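Local atomic coordinates of putative oxygenase (Streptomyces viridochromogenes Tue57, PDB entry 4XAA), a protein that probably acts as an iron- and 2-oxoglutarate-dependent oxygenase in the making of orthosomycin antibiotics, and binds a nickel ion in this crystal. Residues Leu6-Ala9 with Ala10-Arg14; Glu49-Ser53 with Asp54-Asn58; Arg84-Leu87 with His88-Glu91. All coordinates share one frame; numbering follows the deposited sequence.

Contact 1 of 3, residues Leu6-Ala9 with Ala10-Arg14; sequences LDRA and AAIER
The carbonyl oxygen Arg-8 O takes the amide of Ile-12 at 2.9 Å (N to O). Ile-12 CG1 also packs against this oxygen, 3.5 Å from Arg-8 O. One residue back, Ala-11 N gives its hydrogen to Asp-7 O, again 2.9 Å apart; one residue beyond the Arg-8 bond, Glu-13 N gives to Ala-9 O.

Asp-7 does more than open this series. Its carboxylate folds forward over the first turn, because chi1 of -171° sets CG anti to the backbone N and next to its own carbonyl carbon. From there OD1 accepts the amide of Ala-10 at 3.2 Å (OD1 to N). The N-H runs nearly straight at the oxygen, at 169°, but comes in from above the carboxylate plane. The other oxygen, OD2, lies 3.2 Å from Ala-10 CB, so the small methyl packs against the acid that caps its amide. A carboxylate at this end is probably also favoured by the helix dipole.

Among the larger side chains, Arg-8 is kinked midway along its length, and its CD brushes Ile-12 CD1 at 4.2 Å. Arg-8, Ala-11 and Ile-12 all meet Phe-99 of helix 90-100, while Glu-13 turns its carboxylate to Arg-16 and Arg-17 in salt bridges. An N-cap aspartate leading into i to i+4 bonds is the classic start of an alpha-helix, here helix 8-18, laid against helix 90-100 at the surface of the protein.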
loop_
_atom_site.group_PDB
_atom_site.type_symbol
_atom_site.label_atom_id
_atom_site.label_comp_id
_atom_site.label_asym_id
_atom_site.label_seq_id
_atom_site.Cartn_x
_atom_site.Cartn_y
_atom_site.Cartn_z
ATOM N N LEU A 6 -20.485 -4.128 -3.989
ATOM C CA LEU A 6 -19.901 -2.813 -3.753
ATOM C C LEU A 6 -20.698 -2.158 -2.637
ATOM O O LEU A 6 -21.900 -1.919 -2.775
ATOM C CB LEU A 6 -19.930 -1.951 -5.012
ATOM C CG LEU A 6 -18.768 -2.240 -5.962
ATOM C CD1 LEU A 6 -19.088 -1.790 -7.360
ATOM C CD2 LEU A 6 -17.526 -1.541 -5.477
ATOM N N ASP A 7 -20.033 -1.905 -1.518
ATOM C CA ASP A 7 -20.719 -1.479 -0.311
ATOM C C ASP A 7 -19.778 -0.591 0.497
ATOM O O ASP A 7 -19.165 -1.032 1.459
ATOM C CB ASP A 7 -21.177 -2.697 0.501
ATOM C CG ASP A 7 -22.089 -2.330 1.669
ATOM O OD1 ASP A 7 -22.213 -1.131 1.990
ATOM O OD2 ASP A 7 -22.662 -3.254 2.297
ATOM N N ARG A 8 -19.669 0.661 0.076
ATOM C CA ARG A 8 -18.811 1.646 0.715
ATOM C C ARG A 8 -19.020 1.723 2.221
ATOM O O ARG A 8 -18.060 1.710 2.981
ATOM C CB ARG A 8 -19.051 3.012 0.087
ATOM C CG ARG A 8 -18.285 4.144 0.707
ATOM C CD ARG A 8 -16.778 3.959 0.604
ATOM N NE ARG A 8 -16.289 3.548 -0.714
ATOM C CZ ARG A 8 -16.062 4.376 -1.730
ATOM N NH1 ARG A 8 -16.322 5.666 -1.595
ATOM N NH2 ARG A 8 -15.585 3.911 -2.885
ATOM N N ALA A 9 -20.269 1.793 2.655
ATOM C CA ALA A 9 -20.548 1.937 4.074
ATOM C C ALA A 9 -20.018 0.742 4.887
ATOM O O ALA A 9 -19.380 0.931 5.925
ATOM C CB ALA A 9 -22.038 2.119 4.300
ATOM N N ALA A 10 -20.285 -0.476 4.415
ATOM C CA ALA A 10 -19.755 -1.682 5.046
ATOM C C ALA A 10 -18.228 -1.731 5.004
ATOM O O ALA A 10 -17.592 -2.272 5.914
ATOM C CB ALA A 10 -20.316 -2.911 4.389
ATOM N N ALA A 11 -17.649 -1.178 3.945
ATOM C CA ALA A 11 -16.211 -1.142 3.802
ATOM C C ALA A 11 -15.604 -0.189 4.837
ATOM O O ALA A 11 -14.562 -0.485 5.440
ATOM C CB ALA A 11 -15.834 -0.743 2.408
ATOM N N ILE A 12 -16.273 0.939 5.071
ATOM C CA ILE A 12 -15.817 1.871 6.097
ATOM C C ILE A 12 -15.970 1.219 7.467
ATOM O O ILE A 12 -15.125 1.382 8.342
ATOM C CB ILE A 12 -16.583 3.213 6.047
ATOM C CG1 ILE A 12 -16.132 4.026 4.837
ATOM C CG2 ILE A 12 -16.336 4.035 7.312
ATOM C CD1 ILE A 12 -16.989 5.260 4.572
ATOM N N GLU A 13 -17.040 0.456 7.638
ATOM C CA GLU A 13 -17.266 -0.238 8.892
ATOM C C GLU A 13 -16.186 -1.284 9.130
ATOM O O GLU A 13 -15.695 -1.424 10.244
ATOM C CB GLU A 13 -18.647 -0.890 8.910
ATOM C CG GLU A 13 -19.026 -1.446 10.275
ATOM C CD GLU A 13 -19.134 -0.359 11.336
ATOM O OE1 GLU A 13 -19.790 0.672 11.065
ATOM O OE2 GLU A 13 -18.568 -0.532 12.436
ATOM N N ARG A 14 -15.796 -1.997 8.079
ATOM C CA ARG A 14 -14.736 -2.990 8.213
ATOM C C ARG A 14 -13.390 -2.320 8.490
ATOM O O ARG A 14 -12.552 -2.868 9.215
ATOM C CB ARG A 14 -14.634 -3.866 6.964
ATOM C CG ARG A 14 -15.770 -4.865 6.801
ATOM C CD ARG A 14 -15.443 -5.966 5.788
ATOM N NE ARG A 14 -14.829 -5.409 4.589
ATOM C CZ ARG A 14 -15.507 -4.934 3.550
ATOM N NH1 ARG A 14 -16.840 -4.965 3.562
ATOM N NH2 ARG A 14 -14.847 -4.438 2.499
#

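Contact 2 of 3, residues Glu49-Ser53 with Asp54-Asn58; sequences EGLRS and DDYWN
The ring of Tyr-56 carries Leu-51 on one face: methyl CD2 stands 3.6 Å above the plane and off toward the rim, 3.6 Å from CE1 and nearly as close to CZ. Measured to the ring centroid it is 4.0 Å away and 26° from the normal, a CH-pi contact in which the two side chains cross at about a right angle. At the edge of the Trp-57 ring, in its plane, lies Asp-54 O; that indole also stacks with His-73 and receives Arg-71 in a cation-pi contact. Leu-51 delivers its methyl by having CG anti to the backbone N (chi1 176°), and Tyr-56 meets it with chi1 of -77°, which sets CG anti to its carbonyl carbon. The phenol OH bonds to Leu-42 O, fixing the far end of the ring on helix 29-47.

The chain from Leu-51 to Tyr-56 reverses through a type I beta turn, Ser-53 to Tyr-56, which brings it from the loop after helix 29-47 into strand 56-59, an outermost strand of the large sheet in this double-stranded beta-helix protein. The turn is closed by Tyr-56 N giving to Ser-53 O at 3.1 Å. Ser-53 OG accepts a second amide of the turn, Asp-55 N, at 3.2 Å. Asp-55 itself sends its two carboxylate oxygens to Asn-74 and Gln-78.

Each arm has a shorter bond of its own. Arg-52 NH1 gives to Leu-51 O at 2.9 Å; the oxygen lies in the guanidinium plane, but the nitrogen stands above the carbonyl plane. NH1 also bonds to Phe-46 O. On the strand side, Asn-58 ND2 reaches Tyr-56 O, likewise at 2.9 Å.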
loop_
_atom_site.group_PDB
_atom_site.type_symbol
_atom_site.label_atom_id
_atom_site.label_comp_id
_atom_site.label_asym_id
_atom_site.label_seq_id
_atom_site.Cartn_x
_atom_site.Cartn_y
_atom_site.Cartn_z
ATOM N N GLU A 49 17.695 0.132 -17.409
ATOM C CA GLU A 49 18.611 1.205 -17.775
ATOM C C GLU A 49 19.647 1.470 -16.679
ATOM O O GLU A 49 20.549 2.271 -16.857
ATOM C CB GLU A 49 17.819 2.482 -18.096
ATOM C CG GLU A 49 16.879 2.323 -19.291
ATOM C CD GLU A 49 15.889 3.477 -19.458
ATOM O OE1 GLU A 49 16.053 4.528 -18.794
ATOM O OE2 GLU A 49 14.941 3.323 -20.262
ATOM N N GLY A 50 19.500 0.793 -15.547
ATOM C CA GLY A 50 20.519 0.786 -14.515
ATOM C C GLY A 50 20.590 1.964 -13.557
ATOM O O GLY A 50 21.656 2.242 -13.017
ATOM N N LEU A 51 19.477 2.656 -13.331
ATOM C CA LEU A 51 19.478 3.764 -12.381
ATOM C C LEU A 51 19.545 3.265 -10.946
ATOM O O LEU A 51 18.819 2.344 -10.561
ATOM C CB LEU A 51 18.236 4.635 -12.545
ATOM C CG LEU A 51 18.170 5.740 -11.488
ATOM C CD1 LEU A 51 19.086 6.901 -11.877
ATOM C CD2 LEU A 51 16.751 6.221 -11.253
ATOM N N ARG A 52 20.416 3.887 -10.159
ATOM C CA ARG A 52 20.546 3.593 -8.744
ATOM C C ARG A 52 20.490 4.905 -7.990
ATOM O O ARG A 52 21.377 5.739 -8.141
ATOM C CB ARG A 52 21.862 2.855 -8.439
ATOM C CG ARG A 52 22.013 1.514 -9.148
ATOM C CD ARG A 52 21.043 0.480 -8.601
ATOM N NE ARG A 52 21.221 -0.818 -9.251
ATOM C CZ ARG A 52 20.694 -1.157 -10.427
ATOM N NH1 ARG A 52 19.934 -0.297 -11.102
ATOM N NH2 ARG A 52 20.924 -2.362 -10.931
ATOM N N SER A 53 19.447 5.095 -7.190
ATOM C CA SER A 53 19.330 6.301 -6.377
ATOM C C SER A 53 18.794 5.953 -5.008
ATOM O O SER A 53 18.350 4.830 -4.763
ATOM C CB SER A 53 18.428 7.344 -7.058
ATOM O OG SER A 53 17.510 7.939 -6.143
ATOM N N ASP A 54 18.820 6.937 -4.123
ATOM C CA ASP A 54 18.452 6.717 -2.742
ATOM C C ASP A 54 16.997 6.294 -2.607
ATOM O O ASP A 54 16.680 5.415 -1.810
ATOM C CB ASP A 54 18.717 7.971 -1.915
ATOM C CG ASP A 54 18.814 7.673 -0.429
ATOM O OD1 ASP A 54 19.869 7.130 -0.002
ATOM O OD2 ASP A 54 17.836 7.980 0.302
ATOM N N ASP A 55 16.121 6.912 -3.395
ATOM C CA ASP A 55 14.698 6.569 -3.373
ATOM C C ASP A 55 14.353 5.202 -3.975
ATOM O O ASP A 55 13.252 4.691 -3.752
ATOM C CB ASP A 55 13.888 7.648 -4.087
ATOM C CG ASP A 55 13.864 8.943 -3.320
ATOM O OD1 ASP A 55 13.796 8.864 -2.074
ATOM O OD2 ASP A 55 13.939 10.026 -3.958
ATOM N N TYR A 56 15.264 4.606 -4.735
ATOM C CA TYR A 56 15.027 3.256 -5.251
ATOM C C TYR A 56 15.551 2.184 -4.277
ATOM O O TYR A 56 16.725 1.817 -4.314
ATOM C CB TYR A 56 15.676 3.084 -6.618
ATOM C CG TYR A 56 14.924 3.734 -7.760
ATOM C CD1 TYR A 56 14.738 5.105 -7.804
ATOM C CD2 TYR A 56 14.420 2.976 -8.805
ATOM C CE1 TYR A 56 14.072 5.696 -8.844
ATOM C CE2 TYR A 56 13.745 3.570 -9.863
ATOM C CZ TYR A 56 13.575 4.926 -9.876
ATOM O OH TYR A 56 12.908 5.532 -10.917
ATOM N N TRP A 57 14.681 1.699 -3.398
ATOM C CA TRP A 57 15.074 0.710 -2.392
ATOM C C TRP A 57 15.123 -0.679 -2.985
ATOM O O TRP A 57 14.139 -1.144 -3.565
ATOM C CB TRP A 57 14.111 0.696 -1.210
ATOM C CG TRP A 57 14.037 1.964 -0.465
ATOM C CD1 TRP A 57 14.595 3.151 -0.812
ATOM C CD2 TRP A 57 13.339 2.187 0.763
ATOM N NE1 TRP A 57 14.292 4.100 0.120
ATOM C CE2 TRP A 57 13.521 3.535 1.102
ATOM C CE3 TRP A 57 12.562 1.374 1.600
ATOM C CZ2 TRP A 57 12.968 4.100 2.249
ATOM C CZ3 TRP A 57 12.018 1.931 2.741
ATOM C CH2 TRP A 57 12.221 3.285 3.055
ATOM N N ASN A 58 16.261 -1.344 -2.799
ATOM C CA ASN A 58 16.515 -2.646 -3.397
ATOM C C ASN A 58 17.373 -3.544 -2.497
ATOM O O ASN A 58 18.135 -3.053 -1.668
ATOM C CB ASN A 58 17.200 -2.465 -4.750
ATOM C CG ASN A 58 18.546 -1.752 -4.631
ATOM O OD1 ASN A 58 19.592 -2.390 -4.494
ATOM N ND2 ASN A 58 18.518 -0.425 -4.674
#

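Contact 3 of 3, residues Arg84-Leu87 with His88-Glu91; sequences RDLL and HREE
Leu-87 CB sits squarely over the His-88 imidazole, 3.8 Å from the ring centroid and only 8° off the normal, so a CH-pi contact joins two neighbours in sequence. The ring is laid back over the preceding backbone: CG is anti to the carbonyl carbon of His-88 (chi1 -45°), and Leu-87 C lies over one face, 3.5 Å from CG. A second contact, between carbon atoms, is made by Leu-86 and Arg-89. Their side chains point the same way, and Leu-86 CD2 rests 3.7 Å from Arg-89 CD, on the aliphatic part of the arginine.

The backbone holds these partners in place. His-88 N donates to Asp-85 O at 3.0 Å, and Arg-89 N to Leu-86 O at 3.2 Å. These i to i+3 links follow the 3-10 pattern of Leu-87 N and Arg-84 O on the way into helix 90-100. Arg-84 itself sends NH1 to the carbonyl oxygen of Gln-78.

Arg-89 turns its guanidinium toward the start of that helix, where NH2 meets Glu-91 OE2 at 2.9 Å in a salt bridge whose hydrogen bond is weak. Glu-90 OE1 is 3.3 Å from Arg-89 NH1, but well out of the guanidinium plane, so that pairing is one of charge alone. Leu-86 packs on Arg-34 and Leu-35 of helix 29-47, Leu-87 on Trp-80, and the His-88 ring meets Tyr-109 at a steep angle. Arg-89 thus serves two chemistries at once: its methylenes pack on a leucine while its charge is shared between two acids, and a cation shared in this way would probably favour the ionised form of both glutamates.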
loop_
_atom_site.group_PDB
_atom_site.type_symbol
_atom_site.label_atom_id
_atom_site.label_comp_id
_atom_site.label_asym_id
_atom_site.label_seq_id
_atom_site.Cartn_x
_atom_site.Cartn_y
_atom_site.Cartn_z
ATOM N N ARG A 84 2.307 11.468 -12.833
ATOM C CA ARG A 84 2.473 11.763 -11.410
ATOM C C ARG A 84 1.353 12.648 -10.849
ATOM O O ARG A 84 0.966 12.527 -9.684
ATOM C CB ARG A 84 3.829 12.440 -11.178
ATOM C CG ARG A 84 4.106 12.864 -9.742
ATOM C CD ARG A 84 5.428 13.653 -9.644
ATOM N NE ARG A 84 5.276 15.038 -10.085
ATOM C CZ ARG A 84 6.286 15.882 -10.294
ATOM N NH1 ARG A 84 7.546 15.487 -10.112
ATOM N NH2 ARG A 84 6.030 17.126 -10.685
ATOM N N ASP A 85 0.836 13.540 -11.681
ATOM C CA ASP A 85 -0.235 14.436 -11.262
ATOM C C ASP A 85 -1.448 13.667 -10.781
ATOM O O ASP A 85 -2.210 14.161 -9.948
ATOM C CB ASP A 85 -0.620 15.365 -12.412
ATOM C CG ASP A 85 0.565 16.147 -12.942
ATOM O OD1 ASP A 85 1.403 16.591 -12.121
ATOM O OD2 ASP A 85 0.669 16.303 -14.176
ATOM N N LEU A 86 -1.616 12.447 -11.291
ATOM C CA LEU A 86 -2.758 11.621 -10.905
ATOM C C LEU A 86 -2.710 11.222 -9.434
ATOM O O LEU A 86 -3.741 10.885 -8.857
ATOM C CB LEU A 86 -2.846 10.373 -11.777
ATOM C CG LEU A 86 -3.347 10.648 -13.185
ATOM C CD1 LEU A 86 -3.163 9.435 -14.059
ATOM C CD2 LEU A 86 -4.803 11.070 -13.105
ATOM N N LEU A 87 -1.523 11.288 -8.826
ATOM C CA LEU A 87 -1.402 11.058 -7.383
ATOM C C LEU A 87 -2.304 11.983 -6.591
ATOM O O LEU A 87 -2.674 11.687 -5.452
ATOM C CB LEU A 87 0.026 11.272 -6.901
ATOM C CG LEU A 87 1.134 10.405 -7.463
ATOM C CD1 LEU A 87 2.446 10.965 -6.927
ATOM C CD2 LEU A 87 0.933 8.943 -7.075
ATOM N N HIS A 88 -2.654 13.107 -7.208
ATOM C CA HIS A 88 -3.296 14.198 -6.493
ATOM C C HIS A 88 -4.736 14.418 -6.907
ATOM O O HIS A 88 -5.309 15.473 -6.624
ATOM C CB HIS A 88 -2.468 15.455 -6.693
ATOM C CG HIS A 88 -1.003 15.210 -6.509
ATOM N ND1 HIS A 88 -0.459 14.851 -5.293
ATOM C CD2 HIS A 88 0.025 15.220 -7.392
ATOM C CE1 HIS A 88 0.841 14.671 -5.433
ATOM N NE2 HIS A 88 1.161 14.889 -6.694
ATOM N N ARG A 89 -5.309 13.420 -7.579
ATOM C CA ARG A 89 -6.742 13.415 -7.845
ATOM C C ARG A 89 -7.445 13.585 -6.512
ATOM O O ARG A 89 -7.022 13.035 -5.497
ATOM C CB ARG A 89 -7.204 12.120 -8.535
ATOM C CG ARG A 89 -6.668 11.905 -9.941
ATOM C CD ARG A 89 -7.215 12.934 -10.925
ATOM N NE ARG A 89 -8.667 12.858 -11.039
ATOM C CZ ARG A 89 -9.447 13.908 -11.267
ATOM N NH1 ARG A 89 -8.904 15.111 -11.411
ATOM N NH2 ARG A 89 -10.766 13.764 -11.350
ATOM N N GLU A 90 -8.510 14.361 -6.523
ATOM C CA GLU A 90 -9.220 14.709 -5.309
ATOM C C GLU A 90 -9.996 13.534 -4.710
ATOM O O GLU A 90 -10.274 13.520 -3.511
ATOM C CB GLU A 90 -10.177 15.863 -5.597
ATOM C CG GLU A 90 -11.073 15.612 -6.814
ATOM C CD GLU A 90 -10.460 16.095 -8.143
ATOM O OE1 GLU A 90 -9.206 16.146 -8.278
ATOM O OE2 GLU A 90 -11.251 16.429 -9.055
ATOM N N GLU A 91 -10.358 12.559 -5.539
ATOM C CA GLU A 91 -11.118 11.420 -5.053
ATOM C C GLU A 91 -10.344 10.635 -3.991
ATOM O O GLU A 91 -10.937 10.016 -3.097
ATOM C CB GLU A 91 -11.498 10.497 -6.209
ATOM C CG GLU A 91 -12.409 11.128 -7.255
ATOM C CD GLU A 91 -11.629 11.844 -8.343
ATOM O OE1 GLU A 91 -10.457 12.213 -8.084
ATOM O OE2 GLU A 91 -12.188 12.030 -9.453
#

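All three contacts are local and lie near the surface, each with one buried residue among those that touch: Ala-11 in contact 1, Tyr-56 in contact 2 and Leu-87 in contact 3. Contacts 1 and 3 share helix 90-100, which contact 3 leads into and against which contact 1 leans. Contacts 2 and 3 both reach helix 29-47; Gln-78 gives NE2 to Asp-55 in contact 2 and its carbonyl to Arg-84 in contact 3. Contacts 1 and 2 fall on opposite sides of the chain's centre, centres about 38 Å apart. Contact 1 relies on main-chain bonds and a carboxylate cap, whereas contacts 2 and 3 add CH-pi packing, and contact 3 alone bridges charges within its segments.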